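Local coordinates for CLIP-associating protein 2 (Mus musculus, PDB 3WOZ) that contributes to microtubule dynamics and probably binds tubulin through TOG domains such as this one, built of HEAT repeats, at residues D79-W84 / E117-D122; D83-L88 / F125-R130; I114-E117 / L123-N126; L32-R37 / L70-Q75. One frame throughout, in Å; residues are numbered along the deposited sequence.

Contact 1 of 4, residues D79-W84 / E117-D122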
loop_
_atom_site.group_PDB
_atom_site.type_symbol
_atom_site.label_atom_id
_atom_site.label_comp_id
_atom_site.label_asym_id
_atom_site.label_seq_id
_atom_site.Cartn_x
_atom_site.Cartn_y
_atom_site.Cartn_z
ATOM N N ASP A 79 -0.312 16.205 -0.925
ATOM C CA ASP A 79 -1.486 16.967 -0.472
ATOM C C ASP A 79 -2.686 16.796 -1.397
ATOM O O ASP A 79 -3.833 16.874 -0.956
ATOM C CB ASP A 79 -1.157 18.457 -0.347
ATOM C CG ASP A 79 -0.140 18.756 0.746
ATOM O OD1 ASP A 79 0.027 17.939 1.680
ATOM O OD2 ASP A 79 0.494 19.829 0.673
ATOM N N ASP A 80 -2.408 16.554 -2.676
ATOM C CA ASP A 80 -3.439 16.488 -3.706
ATOM C C ASP A 80 -3.703 15.068 -4.220
ATOM O O ASP A 80 -4.357 14.892 -5.247
ATOM C CB ASP A 80 -3.060 17.414 -4.865
ATOM C CG ASP A 80 -2.963 18.870 -4.442
ATOM O OD1 ASP A 80 -4.014 19.484 -4.138
ATOM O OD2 ASP A 80 -1.832 19.404 -4.416
ATOM N N LEU A 81 -3.218 14.063 -3.490
ATOM C CA LEU A 81 -3.260 12.670 -3.951
ATOM C C LEU A 81 -4.122 11.734 -3.102
ATOM O O LEU A 81 -4.060 10.511 -3.263
ATOM C CB LEU A 81 -1.835 12.102 -4.054
ATOM C CG LEU A 81 -0.963 12.563 -5.224
ATOM C CD1 LEU A 81 0.482 12.129 -5.019
ATOM C CD2 LEU A 81 -1.499 12.041 -6.555
ATOM N N GLN A 82 -4.934 12.297 -2.212
ATOM C CA GLN A 82 -5.731 11.481 -1.291
ATOM C C GLN A 82 -6.762 10.582 -1.983
ATOM O O GLN A 82 -7.029 9.466 -1.522
ATOM C CB GLN A 82 -6.379 12.350 -0.207
ATOM C CG GLN A 82 -5.391 12.730 0.896
ATOM C CD GLN A 82 -5.969 13.666 1.947
ATOM O OE1 GLN A 82 -7.180 13.707 2.175
ATOM N NE2 GLN A 82 -5.094 14.419 2.601
ATOM N N ASP A 83 -7.317 11.062 -3.093
ATOM C CA ASP A 83 -8.296 10.296 -3.862
ATOM C C ASP A 83 -7.645 9.203 -4.709
ATOM O O ASP A 83 -8.325 8.280 -5.160
ATOM C CB ASP A 83 -9.135 11.222 -4.750
ATOM C CG ASP A 83 -10.011 12.168 -3.948
ATOM O OD1 ASP A 83 -10.104 13.350 -4.332
ATOM O OD2 ASP A 83 -10.606 11.740 -2.936
ATOM N N TRP A 84 -6.334 9.311 -4.918
ATOM C CA TRP A 84 -5.577 8.316 -5.675
ATOM C C TRP A 84 -4.888 7.315 -4.748
ATOM O O TRP A 84 -4.315 6.319 -5.209
ATOM C CB TRP A 84 -4.552 9.002 -6.591
ATOM C CG TRP A 84 -3.892 8.065 -7.576
ATOM C CD1 TRP A 84 -4.507 7.345 -8.559
ATOM C CD2 TRP A 84 -2.494 7.749 -7.663
ATOM N NE1 TRP A 84 -3.582 6.600 -9.253
ATOM C CE2 TRP A 84 -2.339 6.830 -8.723
ATOM C CE3 TRP A 84 -1.357 8.156 -6.948
ATOM C CZ2 TRP A 84 -1.092 6.308 -9.090
ATOM C CZ3 TRP A 84 -0.122 7.639 -7.310
ATOM C CH2 TRP A 84 0.001 6.725 -8.375
ATOM N N GLU A 117 4.705 7.522 4.996
ATOM C CA GLU A 117 5.038 8.746 5.723
ATOM C C GLU A 117 4.446 10.007 5.090
ATOM O O GLU A 117 4.625 11.101 5.618
ATOM C CB GLU A 117 6.565 8.890 5.894
ATOM C CG GLU A 117 7.329 9.231 4.612
ATOM C CD GLU A 117 8.849 9.208 4.789
ATOM O OE1 GLU A 117 9.349 8.533 5.712
ATOM O OE2 GLU A 117 9.550 9.862 3.990
ATOM N N SER A 118 3.737 9.855 3.974
ATOM C CA SER A 118 3.244 11.018 3.226
ATOM C C SER A 118 1.728 11.277 3.326
ATOM O O SER A 118 1.244 12.294 2.845
ATOM C CB SER A 118 3.647 10.914 1.752
ATOM O OG SER A 118 5.049 10.749 1.609
ATOM N N PHE A 119 0.989 10.365 3.948
ATOM C CA PHE A 119 -0.477 10.445 3.945
ATOM C C PHE A 119 -1.044 10.258 5.344
ATOM O O PHE A 119 -0.408 9.611 6.167
ATOM C CB PHE A 119 -1.062 9.390 2.998
ATOM C CG PHE A 119 -0.752 9.632 1.551
ATOM C CD1 PHE A 119 -1.527 10.513 0.796
ATOM C CD2 PHE A 119 0.306 8.970 0.931
ATOM C CE1 PHE A 119 -1.247 10.734 -0.548
ATOM C CE2 PHE A 119 0.596 9.189 -0.414
ATOM C CZ PHE A 119 -0.182 10.071 -1.155
ATOM N N PRO A 120 -2.252 10.804 5.616
ATOM C CA PRO A 120 -2.843 10.602 6.947
ATOM C C PRO A 120 -2.963 9.121 7.291
ATOM O O PRO A 120 -3.286 8.313 6.423
ATOM C CB PRO A 120 -4.233 11.240 6.827
ATOM C CG PRO A 120 -4.117 12.208 5.695
ATOM C CD PRO A 120 -3.130 11.600 4.737
ATOM N N ASN A 121 -2.694 8.782 8.547
ATOM C CA ASN A 121 -2.683 7.392 8.992
ATOM C C ASN A 121 -4.052 6.703 8.931
ATOM O O ASN A 121 -4.152 5.560 8.480
ATOM C CB ASN A 121 -2.089 7.282 10.401
ATOM C CG ASN A 121 -0.585 7.548 10.437
ATOM O OD1 ASN A 121 0.147 7.218 9.498
ATOM N ND2 ASN A 121 -0.116 8.130 11.540
ATOM N N ASP A 122 -5.095 7.397 9.390
ATOM C CA ASP A 122 -6.449 6.834 9.395
ATOM C C ASP A 122 -6.888 6.426 7.990
ATOM O O ASP A 122 -7.379 5.311 7.793
ATOM C CB ASP A 122 -7.466 7.787 10.056
ATOM C CG ASP A 122 -7.558 9.145 9.366
ATOM O OD1 ASP A 122 -6.579 9.579 8.709
ATOM O OD2 ASP A 122 -8.620 9.792 9.493
#

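Contact 2 of 4, residues D83-L88 / F125-R130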
loop_
_atom_site.group_PDB
_atom_site.type_symbol
_atom_site.label_atom_id
_atom_site.label_comp_id
_atom_site.label_asym_id
_atom_site.label_seq_id
_atom_site.Cartn_x
_atom_site.Cartn_y
_atom_site.Cartn_z
ATOM N N ASP A 83 -7.317 11.062 -3.093
ATOM C CA ASP A 83 -8.296 10.296 -3.862
ATOM C C ASP A 83 -7.645 9.203 -4.709
ATOM O O ASP A 83 -8.325 8.280 -5.160
ATOM C CB ASP A 83 -9.135 11.222 -4.750
ATOM C CG ASP A 83 -10.011 12.168 -3.948
ATOM O OD1 ASP A 83 -10.104 13.350 -4.332
ATOM O OD2 ASP A 83 -10.606 11.740 -2.936
ATOM N N TRP A 84 -6.334 9.311 -4.918
ATOM C CA TRP A 84 -5.577 8.316 -5.675
ATOM C C TRP A 84 -4.888 7.315 -4.748
ATOM O O TRP A 84 -4.315 6.319 -5.209
ATOM C CB TRP A 84 -4.552 9.002 -6.591
ATOM C CG TRP A 84 -3.892 8.065 -7.576
ATOM C CD1 TRP A 84 -4.507 7.345 -8.559
ATOM C CD2 TRP A 84 -2.494 7.749 -7.663
ATOM N NE1 TRP A 84 -3.582 6.600 -9.253
ATOM C CE2 TRP A 84 -2.339 6.830 -8.723
ATOM C CE3 TRP A 84 -1.357 8.156 -6.948
ATOM C CZ2 TRP A 84 -1.092 6.308 -9.090
ATOM C CZ3 TRP A 84 -0.122 7.639 -7.310
ATOM C CH2 TRP A 84 0.001 6.725 -8.375
ATOM N N LEU A 85 -4.958 7.577 -3.443
ATOM C CA LEU A 85 -4.231 6.792 -2.453
ATOM C C LEU A 85 -4.600 5.304 -2.450
ATOM O O LEU A 85 -3.718 4.453 -2.311
ATOM C CB LEU A 85 -4.369 7.400 -1.047
ATOM C CG LEU A 85 -3.671 6.678 0.118
ATOM C CD1 LEU A 85 -2.158 6.534 -0.105
ATOM C CD2 LEU A 85 -3.965 7.353 1.456
ATOM N N PHE A 86 -5.887 4.993 -2.609
ATOM C CA PHE A 86 -6.323 3.597 -2.661
ATOM C C PHE A 86 -5.552 2.839 -3.739
ATOM O O PHE A 86 -5.041 1.751 -3.492
ATOM C CB PHE A 86 -7.839 3.472 -2.896
ATOM C CG PHE A 86 -8.287 2.065 -3.208
ATOM C CD1 PHE A 86 -8.410 1.634 -4.529
ATOM C CD2 PHE A 86 -8.558 1.162 -2.181
ATOM C CE1 PHE A 86 -8.812 0.325 -4.822
ATOM C CE2 PHE A 86 -8.959 -0.140 -2.460
ATOM C CZ PHE A 86 -9.091 -0.561 -3.783
ATOM N N VAL A 87 -5.470 3.432 -4.927
ATOM C CA VAL A 87 -4.794 2.825 -6.067
ATOM C C VAL A 87 -3.289 2.709 -5.818
ATOM O O VAL A 87 -2.715 1.645 -6.002
ATOM C CB VAL A 87 -5.080 3.606 -7.377
ATOM C CG1 VAL A 87 -4.111 3.203 -8.480
ATOM C CG2 VAL A 87 -6.533 3.388 -7.823
ATOM N N LEU A 88 -2.667 3.802 -5.378
ATOM C CA LEU A 88 -1.236 3.820 -5.108
ATOM C C LEU A 88 -0.825 2.715 -4.137
ATOM O O LEU A 88 0.061 1.915 -4.436
ATOM C CB LEU A 88 -0.816 5.187 -4.563
ATOM C CG LEU A 88 0.613 5.359 -4.039
ATOM C CD1 LEU A 88 1.637 5.134 -5.151
ATOM C CD2 LEU A 88 0.777 6.744 -3.403
ATOM N N PHE A 125 -4.987 3.411 6.880
ATOM C CA PHE A 125 -5.474 2.255 7.630
ATOM C C PHE A 125 -6.806 1.736 7.091
ATOM O O PHE A 125 -7.014 0.523 7.006
ATOM C CB PHE A 125 -5.593 2.582 9.120
ATOM C CG PHE A 125 -5.903 1.387 9.980
ATOM C CD1 PHE A 125 -7.194 1.177 10.461
ATOM C CD2 PHE A 125 -4.909 0.462 10.294
ATOM C CE1 PHE A 125 -7.488 0.069 11.257
ATOM C CE2 PHE A 125 -5.192 -0.650 11.088
ATOM C CZ PHE A 125 -6.485 -0.849 11.569
ATOM N N ASN A 126 -7.692 2.659 6.722
ATOM C CA ASN A 126 -9.016 2.304 6.219
ATOM C C ASN A 126 -8.935 1.592 4.876
ATOM O O ASN A 126 -9.678 0.643 4.627
ATOM C CB ASN A 126 -9.922 3.537 6.134
ATOM C CG ASN A 126 -10.259 4.118 7.504
ATOM O OD1 ASN A 126 -10.654 5.279 7.609
ATOM N ND2 ASN A 126 -10.098 3.318 8.557
ATOM N N ILE A 127 -8.016 2.047 4.025
ATOM C CA ILE A 127 -7.726 1.374 2.762
ATOM C C ILE A 127 -7.204 -0.035 3.021
ATOM O O ILE A 127 -7.575 -0.978 2.320
ATOM C CB ILE A 127 -6.720 2.176 1.914
ATOM C CG1 ILE A 127 -7.412 3.401 1.311
ATOM C CG2 ILE A 127 -6.101 1.309 0.811
ATOM C CD1 ILE A 127 -6.481 4.527 1.003
ATOM N N LEU A 128 -6.364 -0.171 4.041
ATOM C CA LEU A 128 -5.771 -1.457 4.375
ATOM C C LEU A 128 -6.797 -2.455 4.915
ATOM O O LEU A 128 -6.687 -3.656 4.669
ATOM C CB LEU A 128 -4.614 -1.275 5.357
ATOM C CG LEU A 128 -3.348 -0.574 4.837
ATOM C CD1 LEU A 128 -2.352 -0.398 5.961
ATOM C CD2 LEU A 128 -2.710 -1.325 3.693
HETATM N N MSE A 129 -7.792 -1.960 5.646
HETATM C CA MSE A 129 -8.845 -2.833 6.159
HETATM C C MSE A 129 -9.716 -3.379 5.025
HETATM O O MSE A 129 -9.959 -4.582 4.959
HETATM C CB MSE A 129 -9.680 -2.133 7.236
HETATM C CG MSE A 129 -8.925 -1.832 8.534
HETATM SE SE MSE A 129 -8.027 -3.348 9.389
HETATM C CE MSE A 129 -6.236 -3.147 8.633
ATOM N N ARG A 130 -10.148 -2.499 4.125
ATOM C CA ARG A 130 -10.912 -2.900 2.939
ATOM C C ARG A 130 -10.123 -3.836 2.015
ATOM O O ARG A 130 -10.680 -4.799 1.487
ATOM C CB ARG A 130 -11.406 -1.675 2.159
ATOM C CG ARG A 130 -12.601 -0.962 2.798
ATOM C CD ARG A 130 -13.065 0.246 1.978
ATOM N NE ARG A 130 -12.082 1.331 1.979
ATOM C CZ ARG A 130 -11.986 2.267 2.924
ATOM N NH1 ARG A 130 -12.814 2.268 3.963
ATOM N NH2 ARG A 130 -11.051 3.205 2.831
#

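Contact 3 of 4, residues I114-E117 / L123-N126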
loop_
_atom_site.group_PDB
_atom_site.type_symbol
_atom_site.label_atom_id
_atom_site.label_comp_id
_atom_site.label_asym_id
_atom_site.label_seq_id
_atom_site.Cartn_x
_atom_site.Cartn_y
_atom_site.Cartn_z
ATOM N N ILE A 114 7.747 5.744 1.441
ATOM C CA ILE A 114 7.406 7.128 1.117
ATOM C C ILE A 114 5.899 7.352 1.297
ATOM O O ILE A 114 5.488 8.293 1.969
ATOM C CB ILE A 114 7.852 7.501 -0.330
ATOM C CG1 ILE A 114 9.372 7.362 -0.492
ATOM C CG2 ILE A 114 7.387 8.905 -0.719
ATOM C CD1 ILE A 114 10.195 8.205 0.449
ATOM N N THR A 115 5.093 6.472 0.705
ATOM C CA THR A 115 3.634 6.508 0.860
ATOM C C THR A 115 3.239 6.559 2.329
ATOM O O THR A 115 2.461 7.414 2.734
ATOM C CB THR A 115 2.965 5.278 0.202
ATOM O OG1 THR A 115 3.336 5.223 -1.176
ATOM C CG2 THR A 115 1.432 5.352 0.306
ATOM N N ARG A 116 3.798 5.650 3.118
ATOM C CA ARG A 116 3.432 5.501 4.526
ATOM C C ARG A 116 3.669 6.761 5.350
ATOM O O ARG A 116 2.913 7.036 6.285
ATOM C CB ARG A 116 4.184 4.323 5.138
ATOM C CG ARG A 116 3.470 3.630 6.295
ATOM C CD ARG A 116 4.042 2.218 6.488
ATOM N NE ARG A 116 5.498 2.277 6.582
ATOM C CZ ARG A 116 6.355 1.681 5.758
ATOM N NH1 ARG A 116 5.942 0.919 4.745
ATOM N NH2 ARG A 116 7.648 1.841 5.972
ATOM N N GLU A 117 4.705 7.522 4.996
ATOM C CA GLU A 117 5.038 8.746 5.723
ATOM C C GLU A 117 4.446 10.007 5.090
ATOM O O GLU A 117 4.625 11.101 5.618
ATOM C CB GLU A 117 6.565 8.890 5.894
ATOM C CG GLU A 117 7.329 9.231 4.612
ATOM C CD GLU A 117 8.849 9.208 4.789
ATOM O OE1 GLU A 117 9.349 8.533 5.712
ATOM O OE2 GLU A 117 9.550 9.862 3.990
ATOM N N LEU A 123 -6.672 7.318 7.024
ATOM C CA LEU A 123 -6.989 7.062 5.612
ATOM C C LEU A 123 -6.233 5.851 5.045
ATOM O O LEU A 123 -6.823 5.012 4.351
ATOM C CB LEU A 123 -6.702 8.298 4.751
ATOM C CG LEU A 123 -7.459 9.620 4.958
ATOM C CD1 LEU A 123 -7.019 10.607 3.893
ATOM C CD2 LEU A 123 -8.980 9.461 4.921
ATOM N N GLN A 124 -4.935 5.770 5.338
ATOM C CA GLN A 124 -4.124 4.610 4.960
ATOM C C GLN A 124 -4.694 3.343 5.584
ATOM O O GLN A 124 -4.850 2.327 4.910
ATOM C CB GLN A 124 -2.685 4.761 5.444
ATOM C CG GLN A 124 -1.877 5.865 4.809
ATOM C CD GLN A 124 -0.423 5.769 5.218
ATOM O OE1 GLN A 124 0.130 6.682 5.830
ATOM N NE2 GLN A 124 0.191 4.636 4.918
ATOM N N PHE A 125 -4.987 3.411 6.880
ATOM C CA PHE A 125 -5.474 2.255 7.630
ATOM C C PHE A 125 -6.806 1.736 7.091
ATOM O O PHE A 125 -7.014 0.523 7.006
ATOM C CB PHE A 125 -5.593 2.582 9.120
ATOM C CG PHE A 125 -5.903 1.387 9.980
ATOM C CD1 PHE A 125 -7.194 1.177 10.461
ATOM C CD2 PHE A 125 -4.909 0.462 10.294
ATOM C CE1 PHE A 125 -7.488 0.069 11.257
ATOM C CE2 PHE A 125 -5.192 -0.650 11.088
ATOM C CZ PHE A 125 -6.485 -0.849 11.569
ATOM N N ASN A 126 -7.692 2.659 6.722
ATOM C CA ASN A 126 -9.016 2.304 6.219
ATOM C C ASN A 126 -8.935 1.592 4.876
ATOM O O ASN A 126 -9.678 0.643 4.627
ATOM C CB ASN A 126 -9.922 3.537 6.134
ATOM C CG ASN A 126 -10.259 4.118 7.504
ATOM O OD1 ASN A 126 -10.654 5.279 7.609
ATOM N ND2 ASN A 126 -10.098 3.318 8.557
#

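Contact 4 of 4, residues L32-R37 / L70-Q75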
loop_
_atom_site.group_PDB
_atom_site.type_symbol
_atom_site.label_atom_id
_atom_site.label_comp_id
_atom_site.label_asym_id
_atom_site.label_seq_id
_atom_site.Cartn_x
_atom_site.Cartn_y
_atom_site.Cartn_z
ATOM N N LEU A 32 10.691 17.587 -14.566
ATOM C CA LEU A 32 9.580 18.471 -14.188
ATOM C C LEU A 32 9.390 18.515 -12.676
ATOM O O LEU A 32 9.151 19.583 -12.105
ATOM C CB LEU A 32 8.258 18.024 -14.833
ATOM C CG LEU A 32 7.990 18.047 -16.340
ATOM C CD1 LEU A 32 6.560 17.590 -16.599
ATOM C CD2 LEU A 32 8.220 19.418 -16.960
ATOM N N LEU A 33 9.489 17.352 -12.037
ATOM C CA LEU A 33 9.329 17.242 -10.589
ATOM C C LEU A 33 10.511 17.853 -9.832
ATOM O O LEU A 33 10.317 18.567 -8.848
ATOM C CB LEU A 33 9.108 15.781 -10.180
ATOM C CG LEU A 33 7.839 15.104 -10.711
ATOM C CD1 LEU A 33 7.937 13.598 -10.557
ATOM C CD2 LEU A 33 6.580 15.642 -10.026
ATOM N N LYS A 34 11.728 17.575 -10.299
ATOM C CA LYS A 34 12.938 18.155 -9.706
ATOM C C LYS A 34 12.953 19.684 -9.843
ATOM O O LYS A 34 13.365 20.388 -8.926
ATOM C CB LYS A 34 14.203 17.553 -10.328
ATOM C CG LYS A 34 14.390 16.057 -10.087
ATOM C CD LYS A 34 15.120 15.755 -8.786
ATOM C CE LYS A 34 15.083 14.262 -8.461
ATOM N NZ LYS A 34 15.393 13.405 -9.652
ATOM N N ASN A 35 12.482 20.185 -10.982
ATOM C CA ASN A 35 12.416 21.626 -11.227
ATOM C C ASN A 35 11.141 22.262 -10.671
ATOM O O ASN A 35 10.849 23.427 -10.954
ATOM C CB ASN A 35 12.537 21.921 -12.726
ATOM C CG ASN A 35 13.891 21.534 -13.298
ATOM O OD1 ASN A 35 14.875 21.396 -12.569
ATOM N ND2 ASN A 35 13.947 21.363 -14.613
ATOM N N GLN A 36 10.388 21.488 -9.887
ATOM C CA GLN A 36 9.095 21.914 -9.331
ATOM C C GLN A 36 8.231 22.658 -10.361
ATOM O O GLN A 36 7.664 23.712 -10.072
ATOM C CB GLN A 36 9.288 22.755 -8.063
ATOM C CG GLN A 36 9.907 22.006 -6.874
ATOM C CD GLN A 36 8.885 21.304 -5.969
ATOM O OE1 GLN A 36 9.259 20.691 -4.968
ATOM N NE2 GLN A 36 7.600 21.397 -6.313
ATOM N N ARG A 37 8.168 22.107 -11.569
ATOM C CA ARG A 37 7.244 22.568 -12.593
ATOM C C ARG A 37 5.881 22.006 -12.210
ATOM O O ARG A 37 5.654 20.796 -12.273
ATOM C CB ARG A 37 7.695 22.070 -13.970
ATOM C CG ARG A 37 6.739 22.349 -15.126
ATOM C CD ARG A 37 7.113 23.599 -15.923
ATOM N NE ARG A 37 6.754 23.450 -17.338
ATOM C CZ ARG A 37 5.520 23.571 -17.830
ATOM N NH1 ARG A 37 5.305 23.408 -19.130
ATOM N NH2 ARG A 37 4.493 23.847 -17.031
ATOM N N LEU A 70 7.969 7.646 -8.762
ATOM C CA LEU A 70 6.889 7.687 -7.767
ATOM C C LEU A 70 7.299 8.402 -6.488
ATOM O O LEU A 70 6.495 9.126 -5.897
ATOM C CB LEU A 70 6.400 6.275 -7.415
ATOM C CG LEU A 70 5.234 5.625 -8.171
ATOM C CD1 LEU A 70 4.945 4.250 -7.572
ATOM C CD2 LEU A 70 3.969 6.486 -8.127
ATOM N N VAL A 71 8.551 8.202 -6.076
ATOM C CA VAL A 71 9.082 8.786 -4.843
ATOM C C VAL A 71 8.972 10.311 -4.892
ATOM O O VAL A 71 8.422 10.927 -3.981
ATOM C CB VAL A 71 10.545 8.340 -4.586
ATOM C CG1 VAL A 71 11.168 9.110 -3.418
ATOM C CG2 VAL A 71 10.598 6.843 -4.317
ATOM N N ASP A 72 9.475 10.895 -5.976
ATOM C CA ASP A 72 9.407 12.337 -6.211
ATOM C C ASP A 72 7.980 12.830 -6.407
ATOM O O ASP A 72 7.626 13.912 -5.941
ATOM C CB ASP A 72 10.242 12.702 -7.436
ATOM C CG ASP A 72 11.713 12.506 -7.199
ATOM O OD1 ASP A 72 12.270 11.496 -7.694
ATOM O OD2 ASP A 72 12.304 13.348 -6.491
ATOM N N PHE A 73 7.181 12.030 -7.108
ATOM C CA PHE A 73 5.789 12.358 -7.401
ATOM C C PHE A 73 4.973 12.431 -6.123
ATOM O O PHE A 73 4.255 13.406 -5.902
ATOM C CB PHE A 73 5.200 11.329 -8.371
ATOM C CG PHE A 73 3.737 11.517 -8.659
ATOM C CD1 PHE A 73 2.809 10.571 -8.237
ATOM C CD2 PHE A 73 3.285 12.629 -9.366
ATOM C CE1 PHE A 73 1.458 10.726 -8.516
ATOM C CE2 PHE A 73 1.937 12.794 -9.640
ATOM C CZ PHE A 73 1.023 11.837 -9.223
ATOM N N ILE A 74 5.100 11.405 -5.282
ATOM C CA ILE A 74 4.431 11.379 -3.991
ATOM C C ILE A 74 4.890 12.548 -3.107
ATOM O O ILE A 74 4.062 13.244 -2.522
ATOM C CB ILE A 74 4.634 10.030 -3.256
ATOM C CG1 ILE A 74 3.975 8.884 -4.035
ATOM C CG2 ILE A 74 4.069 10.097 -1.844
ATOM C CD1 ILE A 74 4.537 7.509 -3.711
ATOM N N GLN A 75 6.201 12.764 -3.023
ATOM C CA GLN A 75 6.747 13.827 -2.173
ATOM C C GLN A 75 6.283 15.232 -2.574
ATOM O O GLN A 75 6.034 16.068 -1.717
ATOM C CB GLN A 75 8.274 13.746 -2.104
ATOM C CG GLN A 75 8.764 12.632 -1.191
ATOM C CD GLN A 75 10.242 12.330 -1.346
ATOM O OE1 GLN A 75 10.890 12.785 -2.291
ATOM N NE2 GLN A 75 10.782 11.554 -0.416
#

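Contact 1 of 4, residues D79-W84 / E117-D122
Leu81 and Phe119 make the tight half of this contact, in which the loop 79-84, leading into helix 85-96, meets a helix-to-helix turn: residues 117 to 122 run from the end of helix 102-118 to the start of helix 121-133. The leucine comes to the edge of the phenyl ring and not to a face: its CB lies near the ring plane, 3.8 Å from Phe119 CE1 and 3.9 Å from CZ of the same ring. Phe119 has CG anti to its own carbonyl carbon (chi1 -67°), which carries the far end of the ring to the loop opposite. Both residues are buried, with Leu81 also leaning on Cys48 and Phe73, and Phe119 on Ile74. The carbonyl of Leu81 is meanwhile held within its own loop, accepting a 3.1 Å bond from Trp84 N to Leu81 O.

The other half is looser. Gln82, exposed to solvent, extends its chain across Pro120 at about a right angle, and its NE2 stops 3.9 Å from Pro120 CG, a van der Waals touch without a hydrogen bond. No hydrogen bond joins the two segments at all, and the buried surface sums to a modest 176 Å². Pro120 stands at the N-cap of helix 121-133. Interhelical turns packed side by side are characteristic of the HEAT-repeat solenoid from which TOG domains are built.

Contact 2 of 4, residues D83-L88 / F125-R130
Ile127 holds CG1 anti to its carbonyl carbon (chi1 -74°) and nearly extends the branch beyond it (chi2 154°), so that CD1 is thrust across to helix 85-96, where Leu85 swings its CG trans to the backbone N (chi1 179°) and meets it. Ile127 contributes the greater part of the contact from its helix, with 88 Å² buried. Its CD1 sits 3.6 Å from Leu85 CG and also 3.7 Å from Phe86 N, touching both the leucine branch and the backbone at Phe86. The second branch serves the neighbouring residue: Ile127 CG2 approaches Phe86 CD2 at 3.9 Å, slanting to the ring. At this level the backbones are close, with 6.0 Å between Phe86 CA and Ile127 CA. The same isoleucine continues along helix 85-96 onto Leu89 and Thr90. Leu85 is buried, whereas Phe86 is largely exposed and marks the solvent side. Replacing Ile127 with an alanine would probably open a gap beside Leu85 and leave the Phe86 ring with less to restrain its turning. Since the side chains meet one another only through carbon and no hydrogen bond crosses, helices 85-96 and 121-133 are held here by shape and burial of hydrocarbon, not by directional bonds.

Contact 3 of 4, residues I114-E117 / L123-N126
This is a buried helix-to-helix contact across a short connection in the HEAT-repeat solenoid, where Gln124, near the start of helix 121-133, reaches back to Arg116 in the last turns of helix 102-118. Only five residues separate the two segments, and the pair nearest in backbone, Arg116 CA and Gln124 CA, stands 7.6 Å apart. Gln124 spans the distance with a chain extended beyond CG, and its terminal amide ends against the backbone of Arg116 while the two side chains run roughly at right angles. The end of the arginine leads elsewhere: its chain bends at chi3 (51°), and NH2 forms a salt bridge with Asp113 of its own helix. Thr115, the other buried neighbour, is likewise occupied, its OG1 bonded to Ala111 O, while its side chain packs on Leu85 and Leu88. Tyr150 and Leu154 of helix 141-155 help to enclose the site. A leucine in place of Gln124 is likely to take a polar group away from the Arg116 carbonyl and set an aliphatic end there. Arg116 O accepts a hydrogen bond from Gln157 NE2, and the glutamine's amide carbon, Gln124 CD, lies 3.7 Å from Arg116 O.

Contact 4 of 4, residues L32-R37 / L70-Q75
Leu33, Asp72 and Lys34 carry this contact between the C-terminal end of helix 19-34 and the C-terminal half of helix 60-77. Leu33 points at the opposite helix and works through a single methyl: its CD1 rests 4.0 Å from Asp72 CB and 3.9 Å from Phe73 N, and so lies against the helix backbone as well as the aspartate's methylene. Asp72 turns its CG anti to the carbonyl carbon (chi1 -68°), which takes the carboxylate toward Lys34. The lysine bends at chi2 and chi4 and slants across the carboxylate, and the closest touch is made by carbon: Lys34 CE is 3.5 Å from Asp72 OD2. Its amine hangs back, with Lys34 NZ 4.2 Å from Asp72 OD1, beyond a salt bridge, so the opposite charges probably attract only loosely at this solvent-exposed lysine. Just past the lysine, a Schellman motif ends helix 19-34, with Gln36 at positive phi and Arg37 N bonded to Leu32 O at 2.8 Å. The buried side passes into the all-helical solenoid: Phe73 packs on helix 41-54, meeting Phe51 edge-to-face, Ile74 leans on helix 102-118, and Leu32 on the other side of the contact reaches helix 7-14.

How the contacts relate
From the N terminus, contact 4 closes first, bringing helix 60-77 back to the end of helix 19-34 around helix 41-54; its span is finished before the others begin. Contacts 1 and 2 then open almost together, sharing Asp83 and Trp84, and loop around helices 85-96 and 102-118. Their spans cross, because contact 2 ends a turn or two later, on helix 121-133. Contact 3 is the short hairpin: it opens inside the span of contact 2, ends on the same stretch of helix 121-133, and crosses the end of contact 1. Side chains join the series, with Trp84 against Phe73, Ile74 against Thr115, and Leu85 against Phe119, tying successive helices into one continuous interior.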